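3-hydroxyacyl-CoA dehydrogenase (PDB 4O5O) probably catalyses the reversible, NAD-dependent oxidation of 3-hydroxyacyl-CoA to 3-oxoacyl-CoA. Local coordinates at residues Val150-Ala155 with Met195-Gly200. Sequence-based numbering, arbitrary orientation. Where two conformers were deposited one is given.
Sequences VIINTA and MTIAPG
Two neighbouring parallel strands of the central Rossmann-fold sheet meet here, I152, N153 and T154 pairing with M195, T196 and I197. Four backbone hydrogen bonds join them. M195 N donates to I151 O and N153 N to M195 O, both at 2.9 Å; the first is nearly straight, 167° at the hydrogen. I197 N then donates to N153 O at 2.9 Å. The last bond, A155 N to I197 O at 2.8 Å, comes just after the first strand and flanks the T154-I197 pair. On one face, I152 CG2 meets the tip of I197, CD1, at 4.1 Å. Helix 231-243 covers both side chains. Further along, T154 CG2 lies 3.7 Å from both P199 CG and CD; the two side chains cross at about a right angle. T154 has OG1 beside the backbone N (chi1 -55°), hydrogen-bonded to Y234 OH and N93 O, which puts CG2 anti to N and against P199. The other face carries N153 and T196. T196 OG1 lies 3.7 Å from N153 CB. T196 CG2 packs on A155 CB at 3.6 Å. T196 OG1 is hydrogen-bonded to T180 OG1, N153 OD1 to N93 ND2, and T154 O to K173 NZ, which also makes a weak hydrogen bond to A155 O. The strands are the fifth and sixth of the parallel sheet typical of short-chain dehydrogenases, linked through helix 167-187 in a beta-alpha-beta crossover.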
ATOM      1  N   VAL B 150     -24.619  -6.009  -1.591  1.00  6.31           N
ATOM      2  CA  VAL B 150     -23.385  -5.383  -1.136  0.50  6.33           C
ATOM      3  C   VAL B 150     -22.894  -6.119   0.109  1.00  5.81           C
ATOM      4  O   VAL B 150     -23.685  -6.356   1.022  1.00  6.64           O
ATOM      5  CB  VAL B 150     -23.623  -3.895  -0.769  0.50  6.56           C
ATOM      6  CG1 VAL B 150     -22.314  -3.222  -0.416  0.50  7.33           C
ATOM      7  CG2 VAL B 150     -24.329  -3.159  -1.912  0.50  5.80           C
ATOM      8  N   ILE B 151     -21.600  -6.461   0.132  1.00  5.65           N
ATOM      9  CA  ILE B 151     -20.951  -7.088   1.279  1.00  6.18           C
ATOM     10  C   ILE B 151     -19.883  -6.151   1.772  1.00  5.72           C
ATOM     11  O   ILE B 151     -19.020  -5.722   0.995  1.00  6.40           O
ATOM     12  CB  ILE B 151     -20.316  -8.440   0.897  1.00  6.50           C
ATOM     13  CG1 ILE B 151     -21.440  -9.406   0.504  1.00  7.69           C
ATOM     14  CG2 ILE B 151     -19.477  -8.993   2.057  1.00  7.57           C
ATOM     15  CD1 ILE B 151     -20.972 -10.687  -0.136  1.00  9.95           C
ATOM     16  N   ILE B 152     -19.951  -5.806   3.062  1.00  5.02           N
ATOM     17  CA  ILE B 152     -18.988  -4.885   3.656  1.00  5.72           C
ATOM     18  C   ILE B 152     -18.341  -5.559   4.850  1.00  5.76           C
ATOM     19  O   ILE B 152     -19.021  -6.008   5.774  1.00  6.46           O
ATOM     20  CB  ILE B 152     -19.675  -3.568   4.117  1.00  6.98           C
ATOM     21  CG1 ILE B 152     -20.291  -2.856   2.905  1.00  7.42           C
ATOM     22  CG2 ILE B 152     -18.678  -2.645   4.832  1.00  7.56           C
ATOM     23  CD1 ILE B 152     -21.284  -1.792   3.224  1.00 11.59           C
ATOM     24  N   ASN B 153     -17.022  -5.664   4.787  1.00  5.19           N
ATOM     25  CA  ASN B 153     -16.231  -6.311   5.820  1.00  5.15           C
ATOM     26  C   ASN B 153     -15.488  -5.285   6.640  1.00  5.47           C
ATOM     27  O   ASN B 153     -15.291  -4.143   6.204  1.00  6.28           O
ATOM     28  CB  ASN B 153     -15.236  -7.286   5.184  1.00  5.71           C
ATOM     29  CG  ASN B 153     -15.943  -8.435   4.427  1.00  7.22           C
ATOM     30  OD1 ASN B 153     -17.017  -8.802   4.783  1.00  7.11           O
ATOM     31  ND2 ASN B 153     -15.286  -9.048   3.482  1.00 11.88           N
ATOM     32  N   THR B 154     -15.074  -5.691   7.831  1.00  6.56           N
ATOM     33  CA  THR B 154     -14.349  -4.800   8.725  1.00  6.14           C
ATOM     34  C   THR B 154     -12.933  -5.354   8.904  1.00  5.85           C
ATOM     35  O   THR B 154     -12.753  -6.451   9.426  1.00  6.29           O
ATOM     36  CB  THR B 154     -15.058  -4.701  10.080  1.00  7.58           C
ATOM     37  OG1 THR B 154     -16.418  -4.292   9.869  1.00  9.50           O
ATOM     38  CG2 THR B 154     -14.376  -3.677  10.988  1.00  7.08           C
ATOM     39  N   ALA B 155     -11.939  -4.589   8.460  1.00  6.17           N
ATOM     40  CA  ALA B 155     -10.540  -4.889   8.740  1.00  6.53           C
ATOM     41  C   ALA B 155     -10.144  -4.084   9.963  1.00  7.24           C
ATOM     42  O   ALA B 155     -10.871  -4.120  10.971  1.00  7.94           O
ATOM     43  CB  ALA B 155      -9.673  -4.633   7.521  1.00  7.32           C
ATOM     44  N   MET B 195     -16.698  -4.552  -0.309  1.00  5.34           N
ATOM     45  CA  MET B 195     -15.895  -3.466   0.223  1.00  5.38           C
ATOM     46  C   MET B 195     -15.455  -3.766   1.625  1.00  4.61           C
ATOM     47  O   MET B 195     -16.083  -4.554   2.332  1.00  4.57           O
ATOM     48  CB  MET B 195     -16.722  -2.189   0.264  1.00  5.35           C
ATOM     49  CG  MET B 195     -16.894  -1.513  -1.086  1.00  5.55           C
ATOM     50  SD  MET B 195     -15.402  -0.750  -1.693  1.00  5.84           S
ATOM     51  CE  MET B 195     -15.010   0.390  -0.362  1.00  6.43           C
ATOM     52  N   THR B 196     -14.394  -3.093   2.039  1.00  4.92           N
ATOM     53  CA  THR B 196     -13.862  -3.236   3.396  1.00  5.18           C
ATOM     54  C   THR B 196     -13.602  -1.889   4.004  1.00  4.88           C
ATOM     55  O   THR B 196     -13.106  -0.991   3.338  1.00  5.52           O
ATOM     56  CB  THR B 196     -12.578  -4.084   3.367  1.00  6.20           C
ATOM     57  OG1 THR B 196     -12.944  -5.383   2.915  1.00  7.38           O
ATOM     58  CG2 THR B 196     -11.907  -4.195   4.733  1.00  6.83           C
ATOM     59  N   ILE B 197     -13.984  -1.733   5.271  1.00  5.13           N
ATOM     60  CA  ILE B 197     -13.620  -0.562   6.061  1.00  5.18           C
ATOM     61  C   ILE B 197     -12.555  -0.982   7.054  1.00  4.86           C
ATOM     62  O   ILE B 197     -12.700  -2.041   7.692  1.00  5.28           O
ATOM     63  CB  ILE B 197     -14.821   0.037   6.829  1.00  5.45           C
ATOM     64  CG1 ILE B 197     -15.948   0.476   5.889  1.00  5.87           C
ATOM     65  CG2 ILE B 197     -14.399   1.176   7.733  1.00  5.92           C
ATOM     66  CD1 ILE B 197     -17.295   0.784   6.537  1.00  7.50           C
ATOM     67  N   ALA B 198     -11.493  -0.184   7.182  1.00  4.93           N
ATOM     68  CA  ALA B 198     -10.438  -0.392   8.156  1.00  5.57           C
ATOM     69  C   ALA B 198     -10.553   0.693   9.233  1.00  5.39           C
ATOM     70  O   ALA B 198      -9.988   1.799   9.085  1.00  6.01           O
ATOM     71  CB  ALA B 198      -9.069  -0.368   7.467  1.00  5.80           C
ATOM     72  N   PRO B 199     -11.289   0.390  10.313  1.00  5.22           N
ATOM     73  CA  PRO B 199     -11.410   1.414  11.341  1.00  5.86           C
ATOM     74  C   PRO B 199     -10.135   1.671  12.131  1.00  6.27           C
ATOM     75  O   PRO B 199      -9.354   0.742  12.363  1.00  7.02           O
ATOM     76  CB  PRO B 199     -12.498   0.868  12.279  1.00  6.01           C
ATOM     77  CG  PRO B 199     -13.089  -0.303  11.614  1.00  9.46           C
ATOM     78  CD  PRO B 199     -12.076  -0.805  10.631  1.00  6.27           C
ATOM     79  N   GLY B 200      -9.976   2.916  12.587  1.00  6.03           N
ATOM     80  CA  GLY B 200      -9.010   3.250  13.616  1.00  6.88           C
ATOM     81  C   GLY B 200      -9.544   2.944  14.980  1.00  7.05           C
ATOM     82  O   GLY B 200     -10.178   1.902  15.182  1.00  9.03           O
TER